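PDB 1RKX: CDP-glucose-4,6-dehydratase from Yersinia pseudotuberculosis, which probably catalyses the NAD-dependent dehydration of CDP-D-glucose to a 4-keto-6-deoxy sugar nucleotide, as an extended member of the short-chain dehydrogenase/reductase family. Local coordinates for residues 331-334 with 335-338; 339-342 with 343-346; 223-226 with 227-230. All blocks are in the same frame, centred on the assembly; numbering follows the deposited sequence.

Interaction 1. Residues 331-334 with 335-338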
loop_
_atom_site.group_PDB
_atom_site.type_symbol
_atom_site.label_atom_id
_atom_site.label_comp_id
_atom_site.label_asym_id
_atom_site.label_seq_id
_atom_site.Cartn_x
_atom_site.Cartn_y
_atom_site.Cartn_z
ATOM N N GLY C 331 -16.255 40.526 -8.696
ATOM C CA GLY C 331 -17.278 41.074 -9.566
ATOM C C GLY C 331 -18.676 40.711 -9.098
ATOM O O GLY C 331 -19.560 41.569 -9.012
ATOM N N TRP C 332 -18.877 39.431 -8.795
ATOM C CA TRP C 332 -20.172 38.955 -8.333
ATOM C C TRP C 332 -20.589 39.710 -7.076
ATOM O O TRP C 332 -21.718 40.195 -6.971
ATOM C CB TRP C 332 -20.100 37.453 -8.039
ATOM C CG TRP C 332 -21.438 36.782 -7.956
ATOM C CD1 TRP C 332 -22.040 36.036 -8.927
ATOM C CD2 TRP C 332 -22.340 36.795 -6.843
ATOM N NE1 TRP C 332 -23.258 35.580 -8.489
ATOM C CE2 TRP C 332 -23.470 36.031 -7.213
ATOM C CE3 TRP C 332 -22.305 37.378 -5.569
ATOM C CZ2 TRP C 332 -24.560 35.832 -6.357
ATOM C CZ3 TRP C 332 -23.391 37.183 -4.714
ATOM C CH2 TRP C 332 -24.503 36.415 -5.114
ATOM N N HIS C 333 -19.676 39.847 -6.131
ATOM C CA HIS C 333 -20.025 40.532 -4.903
ATOM C C HIS C 333 -20.452 41.986 -5.086
ATOM O O HIS C 333 -21.534 42.371 -4.641
ATOM C CB HIS C 333 -18.880 40.461 -3.899
ATOM C CG HIS C 333 -19.342 40.474 -2.479
ATOM N ND1 HIS C 333 -20.139 39.481 -1.951
ATOM C CD2 HIS C 333 -19.143 41.368 -1.482
ATOM C CE1 HIS C 333 -20.410 39.762 -0.690
ATOM N NE2 HIS C 333 -19.817 40.902 -0.380
ATOM N N LYS C 334 -19.623 42.797 -5.737
ATOM C CA LYS C 334 -19.989 44.199 -5.914
ATOM C C LYS C 334 -21.265 44.395 -6.725
ATOM O O LYS C 334 -21.984 45.373 -6.523
ATOM C CB LYS C 334 -18.831 45.015 -6.507
ATOM C CG LYS C 334 -18.093 44.395 -7.669
ATOM C CD LYS C 334 -16.997 45.348 -8.160
ATOM C CE LYS C 334 -16.068 45.784 -7.025
ATOM N NZ LYS C 334 -15.028 46.755 -7.475
ATOM N N ASN C 335 -21.564 43.479 -7.639
ATOM C CA ASN C 335 -22.801 43.612 -8.389
ATOM C C ASN C 335 -23.954 43.372 -7.420
ATOM O O ASN C 335 -24.984 44.044 -7.484
ATOM C CB ASN C 335 -22.863 42.616 -9.546
ATOM C CG ASN C 335 -22.364 43.214 -10.851
ATOM O OD1 ASN C 335 -21.171 43.155 -11.166
ATOM N ND2 ASN C 335 -23.279 43.817 -11.612
ATOM N N TRP C 336 -23.769 42.416 -6.516
ATOM C CA TRP C 336 -24.785 42.112 -5.516
ATOM C C TRP C 336 -24.977 43.330 -4.614
ATOM O O TRP C 336 -26.104 43.731 -4.327
ATOM C CB TRP C 336 -24.357 40.905 -4.674
ATOM C CG TRP C 336 -25.198 40.705 -3.449
ATOM C CD1 TRP C 336 -26.522 40.370 -3.405
ATOM C CD2 TRP C 336 -24.781 40.873 -2.093
ATOM N NE1 TRP C 336 -26.955 40.322 -2.104
ATOM C CE2 TRP C 336 -25.907 40.627 -1.276
ATOM C CE3 TRP C 336 -23.565 41.211 -1.485
ATOM C CZ2 TRP C 336 -25.853 40.709 0.119
ATOM C CZ3 TRP C 336 -23.511 41.292 -0.095
ATOM C CH2 TRP C 336 -24.652 41.041 0.690
ATOM N N LEU C 337 -23.868 43.918 -4.173
ATOM C CA LEU C 337 -23.907 45.095 -3.310
ATOM C C LEU C 337 -24.572 46.296 -3.985
ATOM O O LEU C 337 -25.254 47.086 -3.329
ATOM C CB LEU C 337 -22.487 45.490 -2.887
ATOM C CG LEU C 337 -21.749 44.576 -1.909
ATOM C CD1 LEU C 337 -20.301 45.018 -1.788
ATOM C CD2 LEU C 337 -22.436 44.618 -0.553
ATOM N N SER C 338 -24.367 46.422 -5.293
ATOM C CA SER C 338 -24.925 47.531 -6.061
ATOM C C SER C 338 -26.417 47.362 -6.308
ATOM O O SER C 338 -27.107 48.319 -6.658
ATOM C CB SER C 338 -24.205 47.659 -7.408
ATOM O OG SER C 338 -24.552 46.599 -8.280
#
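Trp336 lies against both Trp332, one helical turn earlier, and His333, three residues back, and its side chain can be followed outward as a worked example of aromatic groups lining one side of a helix. At its root, CB sits 3.2 Å from His333 O and 3.8 Å from Trp332 CZ3. The next atom, CG, is 4.2 Å from Trp332 CZ3. CG lies anti to the backbone N (chi1 168°), and His333 has the same choice of first torsion; the two side chains therefore run alongside each other in the same direction. Trp336 CE3 then passes over one face of the imidazole, toward its rim and 3.6 Å from His333 CE1. Its neighbour in the benzo ring, Trp336 CZ3, is 3.5 Å from His333 CE1. These rings are inclined by 46°, too oblique for a stack. The two indoles come closer to parallel, with planes at 23°, but they are slid apart and barely overlap.

Leu337 CD1 adds a methyl contact to the imidazole, approaching obliquely, 3.8 Å from His333 CD2. Beneath the side chains, the backbone donors of residues 335 to 338 each bond to the carbonyl four residues earlier, the shortest being Leu337 N to His333 O at 2.8 Å. Near the helix end, Ser338 OG turns back to donate to Asn335 O.

The polar ends reach elsewhere. Trp332 NE1 bonds to Ser346 OG. His333 NE2 bonds to Glu216 of helix 207-216, which probably helps fix the rotation of the imidazole. Lys334 NZ bonds to Trp283 O, and Lys334 makes a cation-pi contact with the Trp283 ring. The Trp332 ring also meets Trp24 of helix 20-31. The result is an i, i+3/i+4 aromatic cluster, joining helix 322-338 to its neighbours in this Rossmann-type dehydratase.

Interaction 2. Residues 339-342 with 343-346; sequences GTDM and HEYS
From Asp341, still extended at psi 105°, the backbone turns helical at Met342, and Tyr345 N closes the first turn on Asp341 O at 3.0 Å. The carboxylate of Asp341 folds over the start of this helix. Its CG is anti to the backbone N (chi1 -180°), which brings OD1 to two amides that have no preceding turn to bond to. His343 N reaches OD1 at 2.9 Å, nearly along the C-O bond, whereas Glu344 N comes to the same oxygen at 3.2 Å from above the carboxylate plane. The positive end of the helix dipole probably favours the charged form of Asp341.

Met342 O also takes two donors, Ser346 N at 3.0 Å and, head-on, Ser346 OG at 2.7 Å; this hydroxyl in turn accepts from Trp332 NE1. The Met342 chain, bent at chi2 and chi3, runs beside Tyr345 and brings CE within 3.6 Å of Tyr345 CD2; SD lies obliquely, 5.1 Å from the ring centroid, a Met-aromatic contact. His343 ND1 bonds at 3.2 Å to Glu344 OE2, which lies in the imidazole plane but is met from above its own carboxylate plane.

Gly339, with phi 102°, ends the preceding helix in a Schellman motif. A Schellman stop followed within two residues by an Asp N-cap is a compact way to connect two successive helices, here 322-338 and 342-355.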
loop_
_atom_site.group_PDB
_atom_site.type_symbol
_atom_site.label_atom_id
_atom_site.label_comp_id
_atom_site.label_asym_id
_atom_site.label_seq_id
_atom_site.Cartn_x
_atom_site.Cartn_y
_atom_site.Cartn_z
ATOM N N GLY C 339 -26.910 46.142 -6.131
ATOM C CA GLY C 339 -28.322 45.888 -6.346
ATOM C C GLY C 339 -28.604 45.207 -7.672
ATOM O O GLY C 339 -29.750 45.135 -8.109
ATOM N N THR C 340 -27.556 44.718 -8.326
ATOM C CA THR C 340 -27.720 44.031 -9.601
ATOM C C THR C 340 -28.618 42.808 -9.428
ATOM O O THR C 340 -28.657 42.204 -8.352
ATOM C CB THR C 340 -26.355 43.565 -10.161
ATOM O OG1 THR C 340 -25.540 44.710 -10.429
ATOM C CG2 THR C 340 -26.541 42.755 -11.443
ATOM N N ASP C 341 -29.349 42.456 -10.486
ATOM C CA ASP C 341 -30.213 41.280 -10.463
ATOM C C ASP C 341 -29.250 40.098 -10.462
ATOM O O ASP C 341 -28.658 39.774 -11.492
ATOM C CB ASP C 341 -31.082 41.231 -11.724
ATOM C CG ASP C 341 -32.017 40.028 -11.752
ATOM O OD1 ASP C 341 -31.632 38.950 -11.251
ATOM O OD2 ASP C 341 -33.137 40.150 -12.295
ATOM N N MET C 342 -29.096 39.451 -9.312
ATOM C CA MET C 342 -28.159 38.341 -9.212
ATOM C C MET C 342 -28.621 37.032 -9.832
ATOM O O MET C 342 -27.830 36.108 -9.995
ATOM C CB MET C 342 -27.743 38.148 -7.755
ATOM C CG MET C 342 -27.097 39.397 -7.156
ATOM S SD MET C 342 -25.897 40.168 -8.279
ATOM C CE MET C 342 -24.535 38.976 -8.213
ATOM N N HIS C 343 -29.899 36.944 -10.190
ATOM C CA HIS C 343 -30.376 35.732 -10.838
ATOM C C HIS C 343 -29.798 35.741 -12.248
ATOM O O HIS C 343 -29.180 34.773 -12.686
ATOM C CB HIS C 343 -31.905 35.693 -10.908
ATOM C CG HIS C 343 -32.437 34.530 -11.690
ATOM N ND1 HIS C 343 -32.831 34.634 -13.008
ATOM C CD2 HIS C 343 -32.576 33.226 -11.359
ATOM C CE1 HIS C 343 -33.187 33.443 -13.454
ATOM N NE2 HIS C 343 -33.040 32.570 -12.473
ATOM N N GLU C 344 -30.002 36.849 -12.954
ATOM C CA GLU C 344 -29.485 36.989 -14.309
ATOM C C GLU C 344 -27.965 37.036 -14.314
ATOM O O GLU C 344 -27.330 36.459 -15.190
ATOM C CB GLU C 344 -30.028 38.260 -14.964
ATOM C CG GLU C 344 -31.509 38.208 -15.287
ATOM C CD GLU C 344 -31.886 36.967 -16.077
ATOM O OE1 GLU C 344 -31.152 36.613 -17.026
ATOM O OE2 GLU C 344 -32.921 36.346 -15.752
ATOM N N TYR C 345 -27.385 37.728 -13.339
ATOM C CA TYR C 345 -25.930 37.825 -13.266
ATOM C C TYR C 345 -25.313 36.439 -13.121
ATOM O O TYR C 345 -24.323 36.118 -13.779
ATOM C CB TYR C 345 -25.499 38.693 -12.082
ATOM C CG TYR C 345 -24.020 39.014 -12.085
ATOM C CD1 TYR C 345 -23.532 40.138 -12.757
ATOM C CD2 TYR C 345 -23.104 38.181 -11.437
ATOM C CE1 TYR C 345 -22.168 40.425 -12.783
ATOM C CE2 TYR C 345 -21.737 38.457 -11.458
ATOM C CZ TYR C 345 -21.279 39.582 -12.132
ATOM O OH TYR C 345 -19.936 39.877 -12.158
ATOM N N SER C 346 -25.904 35.611 -12.261
ATOM C CA SER C 346 -25.389 34.260 -12.038
ATOM C C SER C 346 -25.540 33.397 -13.279
ATOM O O SER C 346 -24.687 32.559 -13.566
ATOM C CB SER C 346 -26.099 33.605 -10.848
ATOM O OG SER C 346 -25.811 34.313 -9.655
#

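Interaction 3. Residues 223-226 with 227-230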
loop_
_atom_site.group_PDB
_atom_site.type_symbol
_atom_site.label_atom_id
_atom_site.label_comp_id
_atom_site.label_asym_id
_atom_site.label_seq_id
_atom_site.Cartn_x
_atom_site.Cartn_y
_atom_site.Cartn_z
ATOM N N ILE C 223 -5.376 39.115 8.333
ATOM C CA ILE C 223 -4.864 37.823 7.905
ATOM C C ILE C 223 -4.102 37.142 9.031
ATOM O O ILE C 223 -3.307 37.781 9.722
ATOM C CB ILE C 223 -3.910 37.976 6.705
ATOM C CG1 ILE C 223 -4.652 38.602 5.526
ATOM C CG2 ILE C 223 -3.332 36.620 6.323
ATOM C CD1 ILE C 223 -3.801 38.745 4.287
ATOM N N ARG C 224 -4.346 35.849 9.221
ATOM C CA ARG C 224 -3.637 35.106 10.254
ATOM C C ARG C 224 -2.421 34.416 9.652
ATOM O O ARG C 224 -1.297 34.884 9.823
ATOM C CB ARG C 224 -4.555 34.084 10.925
ATOM C CG ARG C 224 -5.408 34.692 12.023
ATOM C CD ARG C 224 -6.791 35.064 11.530
ATOM N NE ARG C 224 -7.713 33.938 11.636
ATOM C CZ ARG C 224 -8.028 33.338 12.782
ATOM N NH1 ARG C 224 -7.495 33.754 13.924
ATOM N NH2 ARG C 224 -8.879 32.319 12.787
ATOM N N ASN C 225 -2.637 33.308 8.950
ATOM C CA ASN C 225 -1.523 32.607 8.326
ATOM C C ASN C 225 -1.462 32.953 6.845
ATOM O O ASN C 225 -2.154 32.353 6.026
ATOM C CB ASN C 225 -1.652 31.091 8.505
ATOM C CG ASN C 225 -0.525 30.330 7.824
ATOM O OD1 ASN C 225 0.621 30.781 7.801
ATOM N ND2 ASN C 225 -0.845 29.165 7.276
ATOM N N PRO C 226 -0.615 33.931 6.489
ATOM C CA PRO C 226 -0.418 34.410 5.118
ATOM C C PRO C 226 0.172 33.368 4.178
ATOM O O PRO C 226 0.119 33.526 2.960
ATOM C CB PRO C 226 0.513 35.600 5.310
ATOM C CG PRO C 226 1.369 35.142 6.448
ATOM C CD PRO C 226 0.340 34.582 7.403
ATOM N N HIS C 227 0.727 32.301 4.747
ATOM C CA HIS C 227 1.343 31.249 3.943
ATOM C C HIS C 227 0.430 30.060 3.694
ATOM O O HIS C 227 0.776 29.158 2.931
ATOM C CB HIS C 227 2.617 30.757 4.624
ATOM C CG HIS C 227 3.611 31.841 4.891
ATOM N ND1 HIS C 227 4.196 32.577 3.884
ATOM C CD2 HIS C 227 4.118 32.318 6.051
ATOM C CE1 HIS C 227 5.024 33.460 4.413
ATOM N NE2 HIS C 227 4.995 33.324 5.727
ATOM N N ALA C 228 -0.728 30.055 4.344
ATOM C CA ALA C 228 -1.676 28.958 4.194
ATOM C C ALA C 228 -2.026 28.745 2.729
ATOM O O ALA C 228 -2.359 29.692 2.014
ATOM C CB ALA C 228 -2.941 29.237 5.010
ATOM N N ILE C 229 -1.939 27.493 2.292
ATOM C CA ILE C 229 -2.241 27.128 0.913
ATOM C C ILE C 229 -3.353 26.090 0.862
ATOM O O ILE C 229 -3.381 25.146 1.655
ATOM C CB ILE C 229 -1.002 26.543 0.205
ATOM C CG1 ILE C 229 0.081 27.612 0.082
ATOM C CG2 ILE C 229 -1.384 26.012 -1.171
ATOM C CD1 ILE C 229 1.381 27.096 -0.498
ATOM N N ARG C 230 -4.271 26.277 -0.077
ATOM C CA ARG C 230 -5.389 25.363 -0.260
ATOM C C ARG C 230 -5.677 25.331 -1.759
ATOM O O ARG C 230 -5.556 26.351 -2.440
ATOM C CB ARG C 230 -6.621 25.879 0.490
ATOM C CG ARG C 230 -6.440 26.049 1.999
ATOM C CD ARG C 230 -6.580 24.725 2.733
ATOM N NE ARG C 230 -6.456 24.880 4.184
ATOM C CZ ARG C 230 -5.304 25.041 4.833
ATOM N NH1 ARG C 230 -4.154 25.067 4.169
ATOM N NH2 ARG C 230 -5.304 25.176 6.153
#
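Asn225 and Ala228 are the ends of a type I beta turn, with Pro226 and His227 at its two corners. The turn is a useful case for counting donors and acceptors. Ala228 N donates to Asn225 O at 3.2 Å, closing the turn, although the position of that oxygen is less certain than the others. His227 N, in the middle of the turn, makes a weak hydrogen bond to the side chain of Asn225, whose OD1 lies 3.4 Å away. The geometry fits an Asx turn, weakly bonded, superimposed on the beta turn. It depends on CG of Asn225 standing anti to the backbone N (chi1 178°), which swings the amide over the turn. The ring nitrogen of Pro226 carries no hydrogen, so it needs no acceptor, and the backbone of this residue bonds outward to Lys273 of helix 272-283.

The other end of the amide is less comfortable: Asn225 ND2 is 3.1 Å from Ala228 N, but both are donors, so the pair is a close approach and not a bond.

The apolar part is a CH-pi contact between the corner residues. Pro226 CG stands over one face of the His227 imidazole, 4.1 Å from its centroid and 18° off the ring normal. His298 meets the same imidazole in an edge-to-face pair.

Past the turn, Arg230 NH1 bends back to Ile229 O at 2.6 Å, with the oxygen nearly in the guanidinium plane, and also forms a salt bridge with Glu299. The chemistry thus implies a surface loop whose two bonds across the turn are one weak and one of less certain geometry, with proline limiting the backbone and with outside partners in Lys273 for Pro226, His298 for His227 and Glu299 for Arg230.

How the interactions relate
Along the chain interaction 3 comes first, at the loop leading into strand 229-234 of the small three-stranded mixed sheet. Interactions 1 and 2 follow much later, one continuing directly from the other. Their centres are 9 Å apart and they touch: helices 322-338 and 342-355 fold back so that Trp332 packs on Met342. Together they form a helical pair beside helix 20-31 of the Rossmann domain, near NAD-binding Phe20. Interaction 3 is remote, its centre about 25 Å from that of interaction 1 and 31 Å from that of interaction 2, with nearest atoms about 16 and 22 Å away; it belongs to a surface turn away from the NAD site.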